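Local coordinates for protein Thf1 (Thermosynechococcus elongatus, PDB 5MJR) that may take part in photosynthetic membrane biogenesis and associates with the FtsH protease complex involved in photosystem II repair, at residues R22-T27 with V99-M103; L68-V73 with L151-L156. All coordinates share one frame; numbering follows the deposited sequence. Where two conformers were deposited one is given.

Contact 1 (R22-T27 with V99-M103); sequences RTVSDT and VAEEM
The Schellman motif that ends helix 90-100 meets the capped start of helix 24-34, with R22 reaching across to A100 and E102. E102, at positive phi, is the C-prime residue: its N bonds to V99 O. Across from it T23 and D26 form a capping box, with D26 N donating to T23 OG1 and T23 N to D26 OD2. R22 leaves the backbone with CG anti to N (chi1 -176°) and runs extended to NE, bringing its guanidinium to the helix end. There R22 NH2 donates to A100 O at 2.8 Å, the donor tilted 31° from the carbonyl plane, while R22 NE adds a weak bond of 3.3 Å to the same oxygen. E102 slides past the arginine in the opposite direction and lays CG over the centre of one guanidinium face, 4.0 Å from R22 NE. Its OE2 lies well out of that plane, so the long 3.7 Å salt bridge from R22 NE to E102 OE2 is one of charge alone; R58 pairs with the same carboxylate. Deeper in, T27 O lies 3.4 Å from A100 CB where the backbones come nearest, T27 CG2 packs 3.7 Å from E101 OE2, whose carboxylate also pairs with R58, and T27 OG1 is hydrogen-bonded to H55 ND1. R22 thus sets a positive charge on A100 O at the end of helix 90-100, probably favourable to the helix dipole and partly balanced by E102.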
# COMPACT_ATOMS: atom_id res chain seq x y z
N ARG A 22 4.41 12.01 20.22
CA ARG A 22 4.05 10.56 20.18
C ARG A 22 5.20 9.78 19.48
O ARG A 22 5.68 10.12 18.37
CB ARG A 22 2.88 10.35 19.26
CG ARG A 22 2.34 8.91 19.18
CD ARG A 22 1.34 8.60 17.96
NE ARG A 22 0.60 7.25 17.83
CZ ARG A 22 -0.24 6.98 18.82
NH1 ARG A 22 -0.52 7.93 19.74
NH2 ARG A 22 -0.93 5.88 18.90
N THR A 23 5.72 8.76 20.16
CA THR A 23 6.85 7.96 19.59
C THR A 23 6.39 6.59 19.06
O THR A 23 5.26 6.17 19.25
CB THR A 23 7.90 7.74 20.65
OG1 THR A 23 7.40 6.72 21.54
CG2 THR A 23 8.24 9.00 21.44
N VAL A 24 7.33 5.94 18.34
CA VAL A 24 7.08 4.60 17.91
C VAL A 24 6.61 3.70 19.06
O VAL A 24 5.81 2.82 18.92
CB VAL A 24 8.35 4.04 17.19
CG1 VAL A 24 8.33 2.52 17.17
CG2 VAL A 24 8.48 4.63 15.80
N SER A 25 7.24 3.91 20.24
CA SER A 25 6.85 3.13 21.41
C SER A 25 5.39 3.33 21.82
O SER A 25 4.70 2.36 22.21
CB SER A 25 7.74 3.40 22.59
OG SER A 25 9.07 2.91 22.26
N ASP A 26 4.90 4.58 21.70
CA ASP A 26 3.49 4.87 21.95
C ASP A 26 2.62 4.14 20.90
O ASP A 26 1.60 3.61 21.24
CB ASP A 26 3.26 6.38 21.87
CG ASP A 26 3.91 7.15 23.01
OD1 ASP A 26 3.86 6.68 24.21
OD2 ASP A 26 4.55 8.25 22.68
N THR A 27 3.04 4.20 19.64
CA THR A 27 2.28 3.53 18.58
C THR A 27 2.20 1.97 18.86
O THR A 27 1.11 1.38 18.76
CB THR A 27 2.96 3.82 17.22
OG1 THR A 27 2.82 5.22 17.02
CG2 THR A 27 2.30 3.06 16.08
N VAL A 99 -5.66 2.05 14.02
CA VAL A 99 -5.94 2.97 15.13
C VAL A 99 -4.66 3.34 15.85
O VAL A 99 -4.53 4.51 16.30
CB VAL A 99 -7.07 2.49 16.05
CG1 VAL A 99 -8.35 2.26 15.35
CG2 VAL A 99 -6.73 1.33 16.82
N ALA A 100 -3.70 2.42 15.96
CA ALA A 100 -2.42 2.74 16.58
C ALA A 100 -1.65 3.86 15.84
O ALA A 100 -0.84 4.58 16.44
CB ALA A 100 -1.58 1.51 16.66
N GLU A 101 -1.89 3.94 14.54
CA GLU A 101 -1.26 4.92 13.68
C GLU A 101 -2.14 6.20 13.50
O GLU A 101 -1.81 7.00 12.64
CB GLU A 101 -1.03 4.30 12.29
CG GLU A 101 -0.10 3.17 12.26
CD GLU A 101 1.36 3.52 12.46
OE1 GLU A 101 1.81 4.65 12.60
OE2 GLU A 101 2.12 2.47 12.44
N GLU A 102 -3.17 6.36 14.36
CA GLU A 102 -4.03 7.52 14.21
C GLU A 102 -4.61 7.63 12.80
O GLU A 102 -4.73 8.69 12.18
CB GLU A 102 -3.33 8.80 14.64
CG GLU A 102 -2.76 8.71 16.11
CD GLU A 102 -2.15 9.98 16.62
OE1 GLU A 102 -2.91 10.73 17.17
OE2 GLU A 102 -0.97 10.24 16.42
N MET A 103 -5.00 6.44 12.29
CA MET A 103 -5.77 6.31 11.07
C MET A 103 -7.03 5.52 11.32
O MET A 103 -7.27 4.97 12.43
CB MET A 103 -4.94 5.59 9.99
CG MET A 103 -3.61 6.32 9.70
SD MET A 103 -2.67 5.69 8.32
CE MET A 103 -1.36 6.91 8.23

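Contact 2 (L68-V73 with L151-L156); sequences LFALGV and LHAVGL
G72 and G155 meet where two buried helices, 67-80 and 150-162, cross almost at a right angle in a glycine-to-glycine contact. The axes of their segments approach to 6.9 Å at a crossing angle of 84°. A CB on either glycine would run into the opposing backbone, L151 O for G72 and L68 O for G155. Larger side chains close around this point. L68 points at the partner helix and crosses H152 at about a right angle; with CG anti to the backbone N (chi1 -180°), the L68 chain swings CG to 3.8 Å from H152 O, and from there CD1 goes to 3.5 Å from L156 N and CD2 to 3.9 Å from H152 CB. Replacing L68 by an alanine would take away CG and both methyls and is likely to open a gap against H152 and the G155-L156 backbone. H152 turns its ring back toward helix 67-80, placing NE2 3.8 Å from F69 CB, while its ND1 bonds to S149 N just ahead of the helix. Next to it, L151 sends CD1 obliquely toward the F69 ring, 3.8 Å from F69 CE1, and the same methyl also touches V73 CG2. That valine methyl sits over one face of the F69 ring, offset toward the rim, while F63 meets F69 edge-to-face. Helix 41-58 adds L57 against F69 and I54 against V73. Across the glycine crossing from these, L71 CD2 comes to 3.2 Å from G155 O and V154 CG1 rests against G72 O. At the crossing itself the backbones touch through a CA-H...O contact, G72 CA lying 3.3 Å from L151 O with an angle of 152° at the hydrogen.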
# COMPACT_ATOMS: atom_id res chain seq x y z
N LEU A 68 -3.65 6.24 -2.73
CA LEU A 68 -2.57 5.39 -3.25
C LEU A 68 -1.84 4.73 -2.04
O LEU A 68 -1.47 3.55 -2.09
CB LEU A 68 -1.62 6.13 -4.12
CG LEU A 68 -0.46 5.39 -4.74
CD1 LEU A 68 -0.97 4.33 -5.69
CD2 LEU A 68 0.51 6.33 -5.43
N PHE A 69 -1.55 5.55 -1.02
CA PHE A 69 -0.99 4.99 0.21
C PHE A 69 -1.94 3.98 0.87
O PHE A 69 -1.46 2.92 1.29
CB PHE A 69 -0.68 6.16 1.14
CG PHE A 69 -0.23 5.76 2.55
CD1 PHE A 69 1.00 5.35 2.80
CD2 PHE A 69 -1.17 5.79 3.53
CE1 PHE A 69 1.34 4.94 4.15
CE2 PHE A 69 -0.89 5.48 4.84
CZ PHE A 69 0.36 5.07 5.10
N ALA A 70 -3.21 4.30 0.93
CA ALA A 70 -4.16 3.37 1.49
C ALA A 70 -4.11 2.04 0.82
O ALA A 70 -4.08 0.95 1.44
CB ALA A 70 -5.56 3.91 1.52
N LEU A 71 -4.14 2.06 -0.51
CA LEU A 71 -4.09 0.85 -1.29
C LEU A 71 -2.80 0.08 -1.02
O LEU A 71 -2.79 -1.15 -0.91
CB LEU A 71 -4.33 1.08 -2.77
CG LEU A 71 -4.38 -0.14 -3.69
CD1 LEU A 71 -5.45 -1.08 -3.31
CD2 LEU A 71 -4.50 0.35 -5.12
N GLY A 72 -1.66 0.78 -0.94
CA GLY A 72 -0.45 0.13 -0.66
C GLY A 72 -0.38 -0.55 0.71
O GLY A 72 0.09 -1.68 0.83
N VAL A 73 -0.90 0.12 1.76
CA VAL A 73 -0.93 -0.46 3.10
C VAL A 73 -1.80 -1.69 3.12
O VAL A 73 -1.42 -2.76 3.65
CB VAL A 73 -1.41 0.56 4.12
CG1 VAL A 73 -1.71 -0.06 5.51
CG2 VAL A 73 -0.45 1.67 4.29
N LEU A 151 5.47 1.91 -0.16
CA LEU A 151 4.03 1.62 -0.14
C LEU A 151 3.26 2.22 -1.31
O LEU A 151 2.26 1.63 -1.72
CB LEU A 151 3.43 1.98 1.23
CG LEU A 151 3.89 1.18 2.44
CD1 LEU A 151 3.59 1.90 3.72
CD2 LEU A 151 3.27 -0.17 2.37
N HIS A 152 3.72 3.36 -1.80
CA HIS A 152 3.03 3.90 -2.98
C HIS A 152 3.33 3.06 -4.23
O HIS A 152 2.44 2.90 -5.07
CB HIS A 152 3.60 5.29 -3.24
CG HIS A 152 3.24 6.28 -2.19
ND1 HIS A 152 4.22 6.93 -1.48
CD2 HIS A 152 2.03 6.75 -1.79
CE1 HIS A 152 3.56 7.78 -0.67
NE2 HIS A 152 2.23 7.68 -0.81
N ALA A 153 4.51 2.43 -4.31
CA ALA A 153 4.81 1.45 -5.36
C ALA A 153 3.91 0.22 -5.30
O ALA A 153 3.37 -0.23 -6.26
CB ALA A 153 6.27 1.03 -5.40
N VAL A 154 3.73 -0.32 -4.07
CA VAL A 154 2.84 -1.44 -3.84
C VAL A 154 1.44 -1.07 -4.28
O VAL A 154 0.73 -1.85 -4.92
CB VAL A 154 2.97 -1.99 -2.41
CG1 VAL A 154 1.94 -3.10 -2.18
CG2 VAL A 154 4.41 -2.48 -2.14
N GLY A 155 0.98 0.08 -3.85
CA GLY A 155 -0.32 0.55 -4.23
C GLY A 155 -0.48 0.63 -5.79
O GLY A 155 -1.53 0.25 -6.32
N LEU A 156 0.54 1.23 -6.45
CA LEU A 156 0.47 1.31 -7.92
C LEU A 156 0.30 -0.08 -8.54
O LEU A 156 -0.54 -0.27 -9.39
CB LEU A 156 1.69 2.02 -8.47
CG LEU A 156 1.76 2.14 -9.96
CD1 LEU A 156 0.66 3.00 -10.55
CD2 LEU A 156 3.09 2.59 -10.45

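The two contacts lie about 20 Å apart between centres, contact 2 about 3 Å from the centre of the chain and contact 1 about 18 Å from it. Along the sequence their segments alternate, 22-27, 68-73, 99-103 and 151-156, so the stretch of chain spanned by one contact overlaps that spanned by the other. Helices 67-80 and 90-100 follow each other in the chain and carry one segment each. Helix 41-58 borders both, and M103 CE packs directly on F69 CE2 at 3.7 Å. In the all-helical Thf1 fold, contact 1 thus joins the start of the modelled chain to the end of helix 90-100, and contact 2 joins the preceding helix 67-80 to helix 150-162.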